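Local coordinates for protein exopolyphosphatase (Aquifex aeolicus, PDB 1T6C) that probably hydrolyses phosphoanhydride bonds of polyphosphate or guanosine pentaphosphate, as a calcium-binding member of the actin-like Ppx/GppA phosphatase family, at residues Thr27-Lys32 against Leu36-Glu41; Ala15-Asp18 against Ser23-Leu26; Leu40-Ile45 against Lys74-Glu79. All blocks are in the same frame, centred on the assembly; numbering follows the deposited sequence. Where two conformers were deposited one is given.

Interaction 1: Thr27-Lys32 against Leu36-Glu41; sequences TIAQIK and LSIILE
The carbonyl oxygen Ile28 O is gripped by two backbone N-H groups of the partner strand: Ile39 N lies 2.9 Å from Ile28 O, and Leu40 N, at 3.2 Å from the same oxygen, comes in further off the carbonyl plane (27° against 20°). Ile28 N in turn gives a nearly straight bond to Leu40 O (2.8 Å, 167° at the hydrogen). Two residues facing one is the signature of a classic beta bulge, here set in the antiparallel hairpin of strands 23-32 and 35-45; beyond it hydrogen-bonded pairing resumes at Gln30 and Ser37, joined by a bond in each direction. The bulge lets Ile39 and Leu40 both pack on Ile28: the Ile39 side chain passes obliquely over that of Ile28, CG1 against Ile28 CG2, while Leu40 lies alongside and puts CD2 3.9 Å from Ile28 CD1. A glycine in place of Ile28 would probably leave the side chains of Ile39 and Leu40 without the apolar surface they share. On the other face Ala29 CB touches Leu36 CD2 (3.6 Å) and, in one of two conformers of Ile38, Ile38 CD1 (3.9 Å); Leu305 of helix 300-313 covers Ala29 and Ile38. With CG2 anti to its backbone N, Thr27 meets Ile38 CG2 in that same conformer and turns OG1 to a water that donates to Glu41 OE2.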
loop_
_atom_site.group_PDB
_atom_site.type_symbol
_atom_site.label_atom_id
_atom_site.label_comp_id
_atom_site.label_asym_id
_atom_site.label_seq_id
_atom_site.Cartn_x
_atom_site.Cartn_y
_atom_site.Cartn_z
ATOM N N THR A 27 1.221 0.925 -14.151
ATOM C CA THR A 27 2.470 1.635 -13.997
ATOM C C THR A 27 3.483 1.138 -15.030
ATOM O O THR A 27 3.690 -0.041 -15.139
ATOM C CB THR A 27 3.046 1.434 -12.564
ATOM O OG1 THR A 27 2.038 1.720 -11.573
ATOM C CG2 THR A 27 4.216 2.396 -12.316
ATOM N N ILE A 28 4.064 2.044 -15.804
ATOM C CA ILE A 28 5.058 1.703 -16.820
ATOM C C ILE A 28 6.336 2.409 -16.428
ATOM O O ILE A 28 6.305 3.600 -16.105
ATOM C CB ILE A 28 4.652 2.112 -18.243
ATOM C CG1 ILE A 28 3.309 1.487 -18.659
ATOM C CG2 ILE A 28 5.737 1.703 -19.222
ATOM C CD1 ILE A 28 2.859 1.804 -20.075
ATOM N N ALA A 29 7.451 1.680 -16.459
ATOM C CA ALA A 29 8.747 2.240 -16.102
ATOM C C ALA A 29 9.740 1.899 -17.202
ATOM O O ALA A 29 9.559 0.924 -17.936
ATOM C CB ALA A 29 9.193 1.709 -14.813
ATOM N N GLN A 30 10.775 2.719 -17.315
ATOM C CA GLN A 30 11.962 2.342 -18.102
ATOM C C GLN A 30 13.093 1.993 -17.168
ATOM O O GLN A 30 13.209 2.568 -16.097
ATOM C CB GLN A 30 12.360 3.474 -19.054
ATOM C CG GLN A 30 12.758 4.757 -18.414
ATOM C CD GLN A 30 13.725 5.596 -19.281
ATOM O OE1 GLN A 30 14.743 6.130 -18.773
ATOM N NE2 GLN A 30 13.408 5.713 -20.571
ATOM N N ILE A 31 13.914 1.023 -17.564
ATOM C CA ILE A 31 15.133 0.736 -16.853
ATOM C C ILE A 31 16.298 1.104 -17.783
ATOM O O ILE A 31 16.355 0.640 -18.914
ATOM C CB ILE A 31 15.189 -0.735 -16.366
ATOM C CG1 ILE A 31 16.529 -1.028 -15.684
ATOM C CG2 ILE A 31 14.993 -1.672 -17.471
ATOM C CD1 ILE A 31 16.568 -0.720 -14.192
ATOM N N LYS A 32 17.176 1.968 -17.296
ATOM C CA LYS A 32 18.302 2.493 -18.074
ATOM C C LYS A 32 19.538 2.471 -17.166
ATOM O O LYS A 32 19.582 3.214 -16.217
ATOM C CB LYS A 32 17.958 3.922 -18.506
ATOM C CG LYS A 32 19.063 4.751 -19.208
ATOM C CD LYS A 32 18.496 6.132 -19.515
ATOM C CE LYS A 32 19.550 7.159 -19.824
ATOM N NZ LYS A 32 18.903 8.300 -20.541
ATOM N N LEU A 36 15.515 2.647 -12.588
ATOM C CA LEU A 36 14.087 2.607 -12.905
ATOM C C LEU A 36 13.476 3.999 -12.810
ATOM O O LEU A 36 13.589 4.656 -11.762
ATOM C CB LEU A 36 13.363 1.731 -11.888
ATOM C CG LEU A 36 12.961 0.303 -12.169
ATOM C CD1 LEU A 36 12.221 -0.195 -10.928
ATOM C CD2 LEU A 36 12.108 0.155 -13.387
ATOM N N SER A 37 12.823 4.455 -13.876
ATOM C CA SER A 37 12.072 5.699 -13.846
ATOM C C SER A 37 10.671 5.415 -14.342
ATOM O O SER A 37 10.515 4.727 -15.360
ATOM C CB SER A 37 12.720 6.719 -14.782
ATOM O OG SER A 37 14.092 6.923 -14.478
ATOM N N ILE A 38 9.671 5.956 -13.651
ATOM C CA ILE A 38 8.283 5.766 -14.034
ATOM C C ILE A 38 7.959 6.742 -15.145
ATOM O O ILE A 38 8.177 7.940 -14.997
ATOM C CB ILE A 38 7.349 6.056 -12.808
ATOM C CG1 ILE A 38 7.836 5.336 -11.538
ATOM C CG2 ILE A 38 5.922 5.699 -13.145
ATOM C CD1 ILE A 38 8.173 3.884 -11.720
ATOM N N ILE A 39 7.413 6.236 -16.241
ATOM C CA ILE A 39 7.088 7.048 -17.410
ATOM C C ILE A 39 5.604 7.141 -17.746
ATOM O O ILE A 39 5.193 7.994 -18.523
ATOM C CB ILE A 39 7.901 6.563 -18.627
ATOM C CG1 ILE A 39 7.541 5.119 -19.000
ATOM C CG2 ILE A 39 9.404 6.684 -18.317
ATOM C CD1 ILE A 39 8.084 4.691 -20.317
ATOM N N LEU A 40 4.794 6.267 -17.158
ATOM C CA LEU A 40 3.366 6.367 -17.326
ATOM C C LEU A 40 2.648 5.707 -16.170
ATOM O O LEU A 40 3.044 4.658 -15.724
ATOM C CB LEU A 40 2.911 5.746 -18.637
ATOM C CG LEU A 40 1.501 6.182 -19.031
ATOM C CD1 LEU A 40 1.577 7.426 -19.913
ATOM C CD2 LEU A 40 0.801 5.106 -19.751
ATOM N N GLU A 41 1.585 6.347 -15.700
ATOM C CA GLU A 41 0.703 5.762 -14.699
ATOM C C GLU A 41 -0.721 6.050 -15.090
ATOM O O GLU A 41 -1.010 7.165 -15.551
ATOM C CB GLU A 41 0.963 6.343 -13.303
ATOM C CG GLU A 41 2.331 5.975 -12.764
ATOM C CD GLU A 41 2.759 6.819 -11.601
ATOM O OE1 GLU A 41 3.039 8.031 -11.823
ATOM O OE2 GLU A 41 2.863 6.262 -10.479
HETATM O O HOH W 1 1.176 3.965 -10.216
HETATM O O HOH W 2 15.601 5.329 -15.953
#

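Interaction 2: Ala15-Asp18 against Ser23-Leu26; sequences ASID and SVRL
Asp18 and Arg25 form an antiparallel hydrogen-bonded pair, with bonds in both directions: Asp18 N lies 2.9 Å from Arg25 O, and Arg25 N lies 2.9 Å from Asp18 O. CA-H...O contacts flank these bonds, the shortest from Ile17 CA to Arg25 O at 3.1 Å. The segments run almost exactly antiparallel (178°), and strands 12-19 and 23-32, to which they belong, form a beta hairpin in this actin-like fold.

Apolar contacts lie on the face of Ile17 and Leu26. The two side chains are crossed, Leu26 CD1 3.8 Å from Ile17 CG1, and Leu26 CD1 reaches Ala15 CB more loosely; Leu70 and Tyr73 of helix 60-79 lie against this face.

The polar side chains occupy the other face. In the conformer given, one of two, a chi1 of 66° places Asp18 CG between its backbone N and carbonyl carbon, bringing OD1 to 3.1 Å from Arg25 CB. The two side chains run alongside each other, yet Asp18 OD1 stays 5.0 Å from Arg25 NE, too far for a direct bond. Arg301, which also comes close to Arg25, is the salt-bridge partner of the carboxylate, and the backbone pair carries the direct polar bonding between the strands.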
loop_
_atom_site.group_PDB
_atom_site.type_symbol
_atom_site.label_atom_id
_atom_site.label_comp_id
_atom_site.label_asym_id
_atom_site.label_seq_id
_atom_site.Cartn_x
_atom_site.Cartn_y
_atom_site.Cartn_z
ATOM N N ALA A 15 6.112 -3.062 -16.964
ATOM C CA ALA A 15 4.865 -2.555 -16.432
ATOM C C ALA A 15 4.260 -3.477 -15.408
ATOM O O ALA A 15 4.453 -4.694 -15.435
ATOM C CB ALA A 15 3.882 -2.374 -17.529
ATOM N N SER A 16 3.452 -2.873 -14.541
ATOM C CA SER A 16 2.680 -3.593 -13.549
ATOM C C SER A 16 1.247 -3.142 -13.642
ATOM O O SER A 16 0.995 -1.976 -13.947
ATOM C CB SER A 16 3.204 -3.391 -12.112
ATOM O OG SER A 16 3.031 -2.071 -11.692
ATOM N N ILE A 17 0.341 -4.076 -13.400
ATOM C CA ILE A 17 -1.100 -3.786 -13.277
ATOM C C ILE A 17 -1.509 -4.371 -11.942
ATOM O O ILE A 17 -1.184 -5.516 -11.627
ATOM C CB ILE A 17 -1.858 -4.423 -14.418
ATOM C CG1 ILE A 17 -1.506 -3.740 -15.738
ATOM C CG2 ILE A 17 -3.340 -4.361 -14.141
ATOM C CD1 ILE A 17 -2.109 -4.398 -16.950
ATOM N N ASP A 18 -2.200 -3.574 -11.141
ATOM C CA ASP A 18 -2.757 -4.001 -9.866
ATOM C C ASP A 18 -4.265 -3.782 -9.865
ATOM O O ASP A 18 -4.737 -2.684 -10.089
ATOM C CB ASP A 18 -2.044 -3.408 -8.660
ATOM C CG ASP A 18 -2.185 -1.979 -8.551
ATOM O OD1 ASP A 18 -1.653 -1.270 -9.449
ATOM O OD2 ASP A 18 -2.788 -1.449 -7.580
ATOM N N SER A 23 -9.817 0.227 -7.312
ATOM C CA SER A 23 -9.183 0.753 -8.515
ATOM C C SER A 23 -8.368 -0.310 -9.238
ATOM O O SER A 23 -7.950 -1.307 -8.641
ATOM C CB SER A 23 -8.302 1.956 -8.174
ATOM O OG SER A 23 -7.188 1.578 -7.396
ATOM N N VAL A 24 -8.193 -0.068 -10.529
ATOM C CA VAL A 24 -7.320 -0.834 -11.395
ATOM C C VAL A 24 -6.247 0.128 -11.880
ATOM O O VAL A 24 -6.556 1.166 -12.455
ATOM C CB VAL A 24 -8.105 -1.392 -12.599
ATOM C CG1 VAL A 24 -7.224 -2.290 -13.468
ATOM C CG2 VAL A 24 -9.360 -2.155 -12.107
ATOM N N ARG A 25 -4.990 -0.232 -11.653
ATOM C CA ARG A 25 -3.879 0.708 -11.865
ATOM C C ARG A 25 -2.781 0.132 -12.714
ATOM O O ARG A 25 -2.456 -1.046 -12.562
ATOM C CB ARG A 25 -3.329 1.161 -10.542
ATOM C CG ARG A 25 -4.335 2.070 -9.805
ATOM C CD ARG A 25 -3.865 2.642 -8.560
ATOM N NE ARG A 25 -2.763 3.550 -8.778
ATOM C CZ ARG A 25 -2.258 4.312 -7.832
ATOM N NH1 ARG A 25 -2.777 4.299 -6.616
ATOM N NH2 ARG A 25 -1.237 5.101 -8.119
ATOM N N LEU A 26 -2.247 0.975 -13.586
ATOM C CA LEU A 26 -1.164 0.629 -14.517
ATOM C C LEU A 26 0.039 1.523 -14.204
ATOM O O LEU A 26 -0.102 2.736 -14.013
ATOM C CB LEU A 26 -1.598 0.895 -15.959
ATOM C CG LEU A 26 -0.499 0.821 -17.031
ATOM C CD1 LEU A 26 0.026 -0.617 -17.192
ATOM C CD2 LEU A 26 -0.986 1.400 -18.362
HETATM O O HOH W 3 -5.157 -0.758 -7.738
#

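Interaction 3: Leu40-Ile45 against Lys74-Glu79; sequences LERGRI and KKLIDE
Strand 40-45 passes helix 74-79 at a distance, the nearest pair of CA atoms, those of Leu40 and Leu76, being 9.4 Å apart, so side chains alone bridge the gap. Leu76 does so from the helix. Its CD1 methyl is 4.1 Å from Leu40 CD2 and equally 4.1 Å from Arg42 CG, and in both pairs the side chains cross at about a right angle. No hydrogen bond or salt bridge runs between the segments; the evidence is for one methyl group resting against a leucine branch and the aliphatic root of an arginine, with just 98 Å² buried in all.

The arginine is folded back toward its own strand. A chi2 of -71° bends the Arg42 chain and carries NH1 to Glu41 O, 2.9 Å away, with the oxygen near the guanidinium plane but the donor 43° out of the carbonyl plane. Leu40 CD2 lies 4.1 Å above one guanidinium face, offset toward its rim. Leu40 CD2 therefore meets both the folded arginine and the helix methyl.

In the fold, this surface contact attaches the C-terminal turns of helix 60-79 to strand 35-45, the outermost strand of its sheet within the chain. Phe80, just past the helix, touches Leu40, Tyr73 packs on Arg42, and Arg44 reaches Glu72 in a salt bridge, while Leu76 and Ile77 also lean on Leu26 of strand 23-32.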
loop_
_atom_site.group_PDB
_atom_site.type_symbol
_atom_site.label_atom_id
_atom_site.label_comp_id
_atom_site.label_asym_id
_atom_site.label_seq_id
_atom_site.Cartn_x
_atom_site.Cartn_y
_atom_site.Cartn_z
ATOM N N LEU A 40 4.794 6.267 -17.158
ATOM C CA LEU A 40 3.366 6.367 -17.326
ATOM C C LEU A 40 2.648 5.707 -16.170
ATOM O O LEU A 40 3.044 4.658 -15.724
ATOM C CB LEU A 40 2.911 5.746 -18.637
ATOM C CG LEU A 40 1.501 6.182 -19.031
ATOM C CD1 LEU A 40 1.577 7.426 -19.913
ATOM C CD2 LEU A 40 0.801 5.106 -19.751
ATOM N N GLU A 41 1.585 6.347 -15.700
ATOM C CA GLU A 41 0.703 5.762 -14.699
ATOM C C GLU A 41 -0.721 6.050 -15.090
ATOM O O GLU A 41 -1.010 7.165 -15.551
ATOM C CB GLU A 41 0.963 6.343 -13.303
ATOM C CG GLU A 41 2.331 5.975 -12.764
ATOM C CD GLU A 41 2.759 6.819 -11.601
ATOM O OE1 GLU A 41 3.039 8.031 -11.823
ATOM O OE2 GLU A 41 2.863 6.262 -10.479
ATOM N N ARG A 42 -1.603 5.060 -14.924
ATOM C CA ARG A 42 -3.046 5.252 -15.061
ATOM C C ARG A 42 -3.774 4.604 -13.892
ATOM O O ARG A 42 -3.308 3.638 -13.276
ATOM C CB ARG A 42 -3.587 4.614 -16.354
ATOM C CG ARG A 42 -3.113 5.232 -17.614
ATOM C CD ARG A 42 -3.716 6.617 -17.838
ATOM N NE ARG A 42 -3.301 7.242 -19.085
ATOM C CZ ARG A 42 -2.229 8.014 -19.220
ATOM N NH1 ARG A 42 -1.473 8.249 -18.177
ATOM N NH2 ARG A 42 -1.925 8.559 -20.387
ATOM N N GLY A 43 -4.948 5.131 -13.581
ATOM C CA GLY A 43 -5.766 4.608 -12.518
ATOM C C GLY A 43 -7.212 4.779 -12.913
ATOM O O GLY A 43 -7.584 5.820 -13.465
ATOM N N ARG A 44 -8.016 3.778 -12.666
ATOM C CA ARG A 44 -9.447 3.884 -12.935
ATOM C C ARG A 44 -10.177 3.221 -11.777
ATOM O O ARG A 44 -9.850 2.097 -11.385
ATOM C CB ARG A 44 -9.818 3.221 -14.268
ATOM C CG ARG A 44 -9.548 4.071 -15.505
ATOM C CD ARG A 44 -8.116 4.014 -16.051
ATOM N NE ARG A 44 -7.747 5.176 -16.876
ATOM C CZ ARG A 44 -7.954 5.279 -18.192
ATOM N NH1 ARG A 44 -8.548 4.301 -18.876
ATOM N NH2 ARG A 44 -7.576 6.375 -18.836
ATOM N N ILE A 45 -11.217 3.885 -11.254
ATOM C CA ILE A 45 -12.004 3.312 -10.187
ATOM C C ILE A 45 -13.069 2.431 -10.852
ATOM O O ILE A 45 -13.864 2.918 -11.670
ATOM C CB ILE A 45 -12.627 4.424 -9.299
ATOM C CG1 ILE A 45 -11.526 5.234 -8.591
ATOM C CG2 ILE A 45 -13.627 3.807 -8.300
ATOM C CD1 ILE A 45 -11.972 6.614 -8.034
ATOM N N LYS A 74 -3.845 -2.666 -21.903
ATOM C CA LYS A 74 -3.092 -3.525 -22.808
ATOM C C LYS A 74 -2.701 -2.779 -24.103
ATOM O O LYS A 74 -1.621 -2.976 -24.628
ATOM C CB LYS A 74 -3.919 -4.790 -23.123
ATOM C CG LYS A 74 -3.223 -5.839 -24.005
ATOM C CD LYS A 74 -1.871 -6.306 -23.456
ATOM C CE LYS A 74 -1.359 -7.572 -24.190
ATOM N NZ LYS A 74 -1.353 -7.434 -25.681
ATOM N N LYS A 75 -3.561 -1.891 -24.582
ATOM C CA LYS A 75 -3.291 -1.098 -25.789
ATOM C C LYS A 75 -2.080 -0.183 -25.540
ATOM O O LYS A 75 -1.232 -0.033 -26.425
ATOM C CB LYS A 75 -4.514 -0.258 -26.167
ATOM C CG LYS A 75 -5.567 -1.024 -26.909
ATOM C CD LYS A 75 -6.760 -0.115 -27.239
ATOM C CE LYS A 75 -7.902 -0.913 -27.862
ATOM N NZ LYS A 75 -9.203 -0.180 -27.831
ATOM N N LEU A 76 -2.010 0.405 -24.347
ATOM C CA LEU A 76 -0.874 1.233 -23.958
ATOM C C LEU A 76 0.397 0.398 -23.859
ATOM O O LEU A 76 1.443 0.796 -24.351
ATOM C CB LEU A 76 -1.127 1.949 -22.638
ATOM C CG LEU A 76 -2.234 3.003 -22.675
ATOM C CD1 LEU A 76 -2.590 3.452 -21.264
ATOM C CD2 LEU A 76 -1.826 4.195 -23.530
ATOM N N ILE A 77 0.306 -0.779 -23.250
ATOM C CA ILE A 77 1.478 -1.663 -23.130
ATOM C C ILE A 77 2.026 -2.006 -24.517
ATOM O O ILE A 77 3.220 -1.998 -24.753
ATOM C CB ILE A 77 1.033 -2.918 -22.342
ATOM C CG1 ILE A 77 0.924 -2.551 -20.851
ATOM C CG2 ILE A 77 1.880 -4.132 -22.650
ATOM C CD1 ILE A 77 0.223 -3.572 -20.067
ATOM N N ASP A 78 1.116 -2.277 -25.453
ATOM C CA ASP A 78 1.479 -2.599 -26.834
ATOM C C ASP A 78 2.128 -1.404 -27.540
ATOM O O ASP A 78 3.222 -1.528 -28.115
ATOM C CB ASP A 78 0.208 -3.009 -27.631
ATOM C CG ASP A 78 -0.407 -4.346 -27.182
ATOM O OD1 ASP A 78 0.211 -5.084 -26.361
ATOM O OD2 ASP A 78 -1.541 -4.722 -27.622
ATOM N N GLU A 79 1.492 -0.245 -27.456
ATOM C CA GLU A 79 1.994 0.959 -28.165
ATOM C C GLU A 79 3.361 1.404 -27.606
ATOM O O GLU A 79 4.247 1.830 -28.382
ATOM C CB GLU A 79 0.961 2.101 -28.114
ATOM C CG GLU A 79 1.386 3.432 -28.768
ATOM C CD GLU A 79 0.896 3.628 -30.205
ATOM O OE1 GLU A 79 0.084 2.802 -30.690
ATOM O OE2 GLU A 79 1.259 4.669 -30.824
#

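In the fold
All three contacts use strands of one five-stranded sheet, running from its outermost strand 35-45 through 23-32 to 12-19, and interaction 3 adds helix 60-79. Strand 23-32 pairs with 12-19 in interaction 2 and with 35-45 in interaction 1, their centres about 13 Å apart; the two meet where Thr27 O lies 2.9 Å from Ser16 N, a probable hydrogen bond. Interaction 3 shares Leu40 and Glu41 with interaction 1; its centre and that of interaction 2 are about 8 Å apart, the strands being joined there through Leu26 N and Arg42 O at 2.9 Å. Interaction 2 comes nearest the calcium site: the side chain of Asp18 is about 11 Å from the ion, whereas interactions 1 and 3 lie away from it.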